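Local coordinates for lipoprotein YgdI/YgdR-like SH3-like domain-containing protein (Shewanella oneidensis, PDB 2RB6) that is of unknown function but is probably a membrane-attached lipoprotein, with a small all-beta, SH3-like domain, at residues Q4-T9 and M14-S19; L31-D34 and R38-M41. All coordinates share one frame; numbering follows the deposited sequence.

Contact 1 (Q4-T9 and M14-S19); sequences QYIMST and MITSDS
The end of the Gln4 side chain comes up to strand 14-17 because its CG stands trans to the backbone N (chi1 171°) and the chain then bends at chi2 (67°), turning the amide across Thr16. NE2 comes to 3.6 Å from Thr16 CB and at the same time gives a hydrogen bond to Tyr5 O at 3.1 Å, meeting that oxygen from above its carbonyl plane. Ser17 N approaches Tyr5 O from the opposite face at 2.8 Å, so two donors grip one acceptor. The other end of the amide is less comfortable: Gln4 OE1 lies 3.2 Å from Asp18 OD1, two acceptors with no bond between them; the amide and carboxylate planes are 72° apart. With an alanine here, Tyr5 O would probably keep Ser17 N as its donor but lose the one on its other face, and Thr16 CB would lose the amide beside it. Further along, Ile6 CG2 packs at 3.5 Å against CG of Met14, a selenomethionine, while Ile6 CG1 runs beside Thr16 CG2, both branches pointing the same way. The antiparallel hairpin itself rests on reciprocal backbone bonds in the Tyr5-Ser17 and Met7-Ile15 pairs; Met7 N to Ile15 O is short, at 2.6 Å. The bond from Gln4 NE2 to Tyr5 O fixes which end of the amide faces the strand, probably at some electrostatic cost where its oxygen lies beside the Asp18 carboxylate.

Contact 2 (L31-D34 and R38-M41); sequences LYYD and REVM
Val40 lays its CG1 methyl over one face of the Tyr32 ring, a CH-pi contact 3.4 Å from CG1 to the ring centroid and 21° off the normal. The methyl is displaced toward the hydroxyl-bearing end of the ring, so that CG1 is only 3.2 Å from Tyr32 CZ, a tight fit. An unusual torsion at Val40 (chi1 34°) swings CG1 between the backbone N and the carbonyl carbon, while CG2 falls near the hydroxyl end of the same ring. On the other face of the sheet the side chains run alongside one another instead. Leu31 and Met41, a selenomethionine, point the same way, with Leu31 CD2 touching Met41 CG at 3.7 Å. Tyr33 and Glu39 are likewise side by side, ring and carboxylate planes 42° apart, and the Glu39 CB methylene sits over the rim of the ring. Their polar ends come no closer than 3.8 Å, between Tyr33 OH and Glu39 OE2.

This is an antiparallel beta hairpin of the SH3-like fold, joining strand 29-33 to strand 39-43 through a short connection. Tyr32 and Val40 form its hydrogen-bonded pair: Val40 N gives to Tyr32 O at 2.8 Å, and Tyr32 N returns a longer bond to Val40 O at 3.2 Å. Beside the connection, Asp34 N points almost straight at Arg38 O, 3.3 Å away. The Arg38 side chain runs past the following residue, where NE makes a weak hydrogen bond to Glu39 O at 3.5 Å.

In the fold
The two hairpins follow one another in the chain, and the centres of contact 1 and contact 2 lie about 10 Å apart. Each belongs to a different three-stranded antiparallel sheet, and they meet mainly where strand 14-17, with Met7 of strand 4-9, lies against strand 29-33. Polar and apolar links join them: Ser17 OG is hydrogen-bonded to Tyr33 O at 3.1 Å, and Ser17 CB packs on Tyr32 CD1 at 3.9 Å. Ile15 also touches Tyr32, and Met7 reaches the same tyrosine from the first strand. Tyr32 is thus covered by Val40 within contact 2 and by residues of contact 1, an example of two sheets meeting with one aromatic residue shared between them.

Contact 1 (Q4-T9 and M14-S19)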
ATOM      1  N   GLN A   4       0.837   0.423 -10.234  1.00 31.16           N
ATOM      2  CA  GLN A   4       0.029   1.217  -9.328  1.00 31.08           C
ATOM      3  C   GLN A   4      -0.442   0.305  -8.203  1.00 30.51           C
ATOM      4  O   GLN A   4      -0.933  -0.796  -8.446  1.00 32.17           O
ATOM      5  CB  GLN A   4      -1.161   1.816 -10.092  1.00 30.81           C
ATOM      6  CG  GLN A   4      -2.238   2.510  -9.252  1.00 31.90           C
ATOM      7  CD  GLN A   4      -1.762   3.786  -8.559  1.00 33.56           C
ATOM      8  OE1 GLN A   4      -1.266   4.713  -9.207  1.00 34.30           O
ATOM      9  NE2 GLN A   4      -1.933   3.844  -7.236  1.00 30.08           N
ATOM     10  N   TYR A   5      -0.263   0.751  -6.968  1.00 30.01           N
ATOM     11  CA  TYR A   5      -0.675  -0.052  -5.837  1.00 29.06           C
ATOM     12  C   TYR A   5      -1.845   0.515  -5.072  1.00 28.91           C
ATOM     13  O   TYR A   5      -2.004   1.723  -4.947  1.00 30.08           O
ATOM     14  CB  TYR A   5       0.497  -0.299  -4.888  1.00 26.38           C
ATOM     15  CG  TYR A   5       1.492  -1.280  -5.434  1.00 24.05           C
ATOM     16  CD1 TYR A   5       2.545  -0.856  -6.253  1.00 24.06           C
ATOM     17  CD2 TYR A   5       1.383  -2.635  -5.142  1.00 24.12           C
ATOM     18  CE1 TYR A   5       3.464  -1.764  -6.762  1.00 23.44           C
ATOM     19  CE2 TYR A   5       2.299  -3.552  -5.647  1.00 24.68           C
ATOM     20  CZ  TYR A   5       3.336  -3.112  -6.450  1.00 25.24           C
ATOM     21  OH  TYR A   5       4.260  -4.022  -6.907  1.00 27.53           O
ATOM     22  N   ILE A   6      -2.662  -0.398  -4.568  1.00 28.98           N
ATOM     23  CA  ILE A   6      -3.843  -0.059  -3.810  1.00 29.56           C
ATOM     24  C   ILE A   6      -3.993  -1.075  -2.688  1.00 31.50           C
ATOM     25  O   ILE A   6      -3.858  -2.285  -2.907  1.00 32.21           O
ATOM     26  CB  ILE A   6      -5.101  -0.104  -4.704  1.00 27.95           C
ATOM     27  CG1 ILE A   6      -5.083   1.056  -5.696  1.00 26.58           C
ATOM     28  CG2 ILE A   6      -6.346  -0.072  -3.850  1.00 26.73           C
ATOM     29  CD1 ILE A   6      -6.246   1.037  -6.667  1.00 27.46           C
HETATM   30  N   MSE A   7      -4.255  -0.567  -1.487  1.00 31.84           N
HETATM   31  CA  MSE A   7      -4.445  -1.403  -0.315  1.00 32.15           C
HETATM   32  C   MSE A   7      -5.872  -1.221   0.181  1.00 32.07           C
HETATM   33  O   MSE A   7      -6.383  -0.094   0.268  1.00 28.61           O
HETATM   34  CB  MSE A   7      -3.487  -0.988   0.793  1.00 34.08           C
HETATM   35  CG  MSE A   7      -2.050  -0.862   0.347  1.00 38.82           C
HETATM   36 SE   MSE A   7      -0.891  -0.253   1.785  1.00 47.04          SE
HETATM   37  CE  MSE A   7      -0.822  -1.940   2.750  1.00 41.83           C
ATOM     38  N   SER A   8      -6.513  -2.336   0.503  1.00 31.95           N
ATOM     39  CA  SER A   8      -7.874  -2.310   1.012  1.00 31.85           C
ATOM     40  C   SER A   8      -7.854  -2.593   2.504  1.00 30.87           C
ATOM     41  O   SER A   8      -7.241  -3.558   2.957  1.00 29.34           O
ATOM     42  CB  SER A   8      -8.740  -3.337   0.276  1.00 31.38           C
ATOM     43  OG  SER A   8      -9.079  -2.869  -1.021  1.00 30.60           O
ATOM     44  N   THR A   9      -8.523  -1.725   3.256  1.00 32.63           N
ATOM     45  CA  THR A   9      -8.599  -1.828   4.712  1.00 35.77           C
ATOM     46  C   THR A   9      -9.856  -2.561   5.152  1.00 36.01           C
ATOM     47  O   THR A   9     -10.923  -2.404   4.561  1.00 36.08           O
ATOM     48  CB  THR A   9      -8.600  -0.429   5.359  1.00 36.91           C
ATOM     49  OG1 THR A   9      -7.389   0.253   5.014  1.00 38.87           O
ATOM     50  CG2 THR A   9      -8.708  -0.532   6.874  1.00 38.62           C
HETATM   51  N   MSE A  14      -9.848   2.424   1.302  1.00 50.27           N
HETATM   52  CA  MSE A  14      -8.960   2.065   0.206  1.00 48.60           C
HETATM   53  C   MSE A  14      -7.813   3.080   0.195  1.00 45.34           C
HETATM   54  O   MSE A  14      -8.019   4.254   0.500  1.00 43.68           O
HETATM   55  CB  MSE A  14      -9.759   2.100  -1.104  1.00 54.42           C
HETATM   56  CG  MSE A  14      -9.030   1.666  -2.368  1.00 60.29           C
HETATM   57 SE   MSE A  14      -8.504   3.170  -3.477  1.00 71.93          SE
HETATM   58  CE  MSE A  14     -10.251   3.986  -3.736  1.00 67.15           C
ATOM     59  N   ILE A  15      -6.604   2.623  -0.125  1.00 42.43           N
ATOM     60  CA  ILE A  15      -5.435   3.508  -0.158  1.00 39.42           C
ATOM     61  C   ILE A  15      -4.529   3.216  -1.363  1.00 37.21           C
ATOM     62  O   ILE A  15      -4.227   2.057  -1.665  1.00 33.35           O
ATOM     63  CB  ILE A  15      -4.613   3.377   1.152  1.00 39.43           C
ATOM     64  CG1 ILE A  15      -5.481   3.781   2.343  1.00 39.98           C
ATOM     65  CG2 ILE A  15      -3.383   4.266   1.100  1.00 39.27           C
ATOM     66  CD1 ILE A  15      -4.830   3.527   3.690  1.00 39.78           C
ATOM     67  N   THR A  16      -4.098   4.274  -2.046  1.00 34.19           N
ATOM     68  CA  THR A  16      -3.230   4.125  -3.211  1.00 32.61           C
ATOM     69  C   THR A  16      -1.767   4.452  -2.892  1.00 31.77           C
ATOM     70  O   THR A  16      -1.471   5.103  -1.895  1.00 32.12           O
ATOM     71  CB  THR A  16      -3.698   5.034  -4.379  1.00 32.53           C
ATOM     72  OG1 THR A  16      -3.536   6.413  -4.019  1.00 32.25           O
ATOM     73  CG2 THR A  16      -5.158   4.772  -4.699  1.00 30.14           C
ATOM     74  N   SER A  17      -0.862   3.984  -3.748  1.00 33.05           N
ATOM     75  CA  SER A  17       0.579   4.199  -3.603  1.00 33.14           C
ATOM     76  C   SER A  17       1.281   3.864  -4.923  1.00 34.18           C
ATOM     77  O   SER A  17       0.863   2.952  -5.637  1.00 33.32           O
ATOM     78  CB  SER A  17       1.135   3.307  -2.488  1.00 32.77           C
ATOM     79  OG  SER A  17       2.539   3.456  -2.375  1.00 34.12           O
ATOM     80  N   ASP A  18       2.346   4.588  -5.255  1.00 36.98           N
ATOM     81  CA  ASP A  18       3.053   4.307  -6.509  1.00 39.71           C
ATOM     82  C   ASP A  18       4.219   3.329  -6.323  1.00 38.42           C
ATOM     83  O   ASP A  18       4.889   2.961  -7.290  1.00 39.45           O
ATOM     84  CB  ASP A  18       3.532   5.612  -7.172  1.00 42.09           C
ATOM     85  CG  ASP A  18       2.370   6.465  -7.707  1.00 45.90           C
ATOM     86  OD1 ASP A  18       1.596   5.978  -8.569  1.00 45.56           O
ATOM     87  OD2 ASP A  18       2.235   7.628  -7.268  1.00 47.75           O
ATOM     88  N   SER A  19       4.446   2.908  -5.078  1.00 37.14           N
ATOM     89  CA  SER A  19       5.502   1.945  -4.750  1.00 35.14           C
ATOM     90  C   SER A  19       4.893   0.775  -3.998  1.00 33.59           C
ATOM     91  O   SER A  19       3.896   0.922  -3.294  1.00 32.01           O
ATOM     92  CB  SER A  19       6.578   2.560  -3.846  1.00 34.81           C
ATOM     93  OG  SER A  19       7.226   3.660  -4.454  1.00 36.06           O
TER

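Contact 2 (L31-D34 and R38-M41)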
ATOM      1  N   LEU A  31       4.723  -0.173   5.297  1.00 31.78           N
ATOM      2  CA  LEU A  31       5.205   1.155   4.936  1.00 30.40           C
ATOM      3  C   LEU A  31       4.917   1.365   3.456  1.00 31.29           C
ATOM      4  O   LEU A  31       5.082   0.451   2.637  1.00 30.39           O
ATOM      5  CB  LEU A  31       6.710   1.287   5.191  1.00 29.01           C
ATOM      6  CG  LEU A  31       7.248   1.679   6.578  1.00 31.08           C
ATOM      7  CD1 LEU A  31       7.100   3.183   6.796  1.00 27.98           C
ATOM      8  CD2 LEU A  31       6.523   0.896   7.668  1.00 30.28           C
ATOM      9  N   TYR A  32       4.490   2.576   3.120  1.00 29.46           N
ATOM     10  CA  TYR A  32       4.165   2.906   1.752  1.00 28.88           C
ATOM     11  C   TYR A  32       4.289   4.421   1.583  1.00 30.87           C
ATOM     12  O   TYR A  32       4.408   5.141   2.571  1.00 28.87           O
ATOM     13  CB  TYR A  32       2.746   2.410   1.449  1.00 25.09           C
ATOM     14  CG  TYR A  32       1.614   3.250   2.015  1.00 22.14           C
ATOM     15  CD1 TYR A  32       1.101   4.319   1.293  1.00 23.05           C
ATOM     16  CD2 TYR A  32       1.022   2.944   3.248  1.00 23.14           C
ATOM     17  CE1 TYR A  32       0.024   5.065   1.765  1.00 22.76           C
ATOM     18  CE2 TYR A  32      -0.067   3.684   3.741  1.00 19.44           C
ATOM     19  CZ  TYR A  32      -0.557   4.744   2.982  1.00 24.41           C
ATOM     20  OH  TYR A  32      -1.638   5.481   3.407  1.00 24.56           O
ATOM     21  N   TYR A  33       4.290   4.900   0.340  1.00 34.31           N
ATOM     22  CA  TYR A  33       4.400   6.337   0.081  1.00 38.93           C
ATOM     23  C   TYR A  33       3.092   6.936  -0.398  1.00 40.46           C
ATOM     24  O   TYR A  33       2.428   6.383  -1.267  1.00 39.24           O
ATOM     25  CB  TYR A  33       5.500   6.630  -0.949  1.00 38.06           C
ATOM     26  CG  TYR A  33       6.880   6.347  -0.435  1.00 37.58           C
ATOM     27  CD1 TYR A  33       7.346   5.035  -0.328  1.00 38.40           C
ATOM     28  CD2 TYR A  33       7.707   7.382  -0.005  1.00 37.30           C
ATOM     29  CE1 TYR A  33       8.602   4.757   0.199  1.00 37.05           C
ATOM     30  CE2 TYR A  33       8.963   7.117   0.524  1.00 37.97           C
ATOM     31  CZ  TYR A  33       9.405   5.798   0.625  1.00 38.27           C
ATOM     32  OH  TYR A  33      10.645   5.520   1.165  1.00 39.87           O
ATOM     33  N   ASP A  34       2.738   8.080   0.174  1.00 44.65           N
ATOM     34  CA  ASP A  34       1.504   8.758  -0.181  1.00 50.00           C
ATOM     35  C   ASP A  34       1.688   9.727  -1.351  1.00 53.02           C
ATOM     36  O   ASP A  34       2.807  10.126  -1.689  1.00 53.64           O
ATOM     37  CB  ASP A  34       0.958   9.520   1.029  1.00 51.58           C
ATOM     38  CG  ASP A  34       1.678  10.839   1.267  1.00 53.42           C
ATOM     39  OD1 ASP A  34       2.926  10.844   1.306  1.00 55.29           O
ATOM     40  OD2 ASP A  34       0.991  11.872   1.423  1.00 54.06           O
ATOM     41  N   ARG A  38       5.646  11.989   1.921  1.00 64.61           N
ATOM     42  CA  ARG A  38       6.578  11.050   2.526  1.00 64.92           C
ATOM     43  C   ARG A  38       5.896   9.715   2.773  1.00 62.10           C
ATOM     44  O   ARG A  38       4.778   9.469   2.315  1.00 60.99           O
ATOM     45  CB  ARG A  38       7.110  11.600   3.862  1.00 67.93           C
ATOM     46  CG  ARG A  38       8.384  10.902   4.358  1.00 70.60           C
ATOM     47  CD  ARG A  38       8.639  11.095   5.861  1.00 72.72           C
ATOM     48  NE  ARG A  38       7.657  10.389   6.692  1.00 73.95           N
ATOM     49  CZ  ARG A  38       7.756  10.231   8.013  1.00 72.69           C
ATOM     50  NH1 ARG A  38       8.797  10.722   8.680  1.00 71.23           N
ATOM     51  NH2 ARG A  38       6.804   9.582   8.674  1.00 70.87           N
ATOM     52  N   GLU A  39       6.587   8.852   3.502  1.00 58.91           N
ATOM     53  CA  GLU A  39       6.066   7.540   3.817  1.00 57.23           C
ATOM     54  C   GLU A  39       4.986   7.633   4.882  1.00 55.01           C
ATOM     55  O   GLU A  39       4.866   8.641   5.582  1.00 56.46           O
ATOM     56  CB  GLU A  39       7.205   6.639   4.293  1.00 57.60           C
ATOM     57  CG  GLU A  39       7.966   7.204   5.471  1.00 57.38           C
ATOM     58  CD  GLU A  39       9.312   6.544   5.658  1.00 58.94           C
ATOM     59  OE1 GLU A  39      10.021   6.922   6.613  1.00 60.40           O
ATOM     60  OE2 GLU A  39       9.671   5.653   4.854  1.00 58.73           O
ATOM     61  N   VAL A  40       4.194   6.577   4.987  1.00 50.69           N
ATOM     62  CA  VAL A  40       3.130   6.515   5.968  1.00 47.47           C
ATOM     63  C   VAL A  40       2.959   5.064   6.402  1.00 46.01           C
ATOM     64  O   VAL A  40       3.394   4.137   5.710  1.00 44.90           O
ATOM     65  CB  VAL A  40       1.804   7.130   5.403  1.00 46.60           C
ATOM     66  CG1 VAL A  40       1.694   6.865   3.916  1.00 44.32           C
ATOM     67  CG2 VAL A  40       0.597   6.581   6.149  1.00 42.58           C
HETATM   68  N   MSE A  41       2.339   4.876   7.558  1.00 44.90           N
HETATM   69  CA  MSE A  41       2.154   3.548   8.116  1.00 45.28           C
HETATM   70  C   MSE A  41       0.712   3.096   8.227  1.00 42.85           C
HETATM   71  O   MSE A  41      -0.197   3.905   8.394  1.00 43.19           O
HETATM   72  CB  MSE A  41       2.784   3.503   9.502  1.00 49.70           C
HETATM   73  CG  MSE A  41       3.888   2.486   9.677  1.00 54.90           C
HETATM   74 SE   MSE A  41       4.719   2.706  11.414  1.00 60.96          SE
HETATM   75  CE  MSE A  41       6.253   3.740  10.824  1.00 58.14           C
TER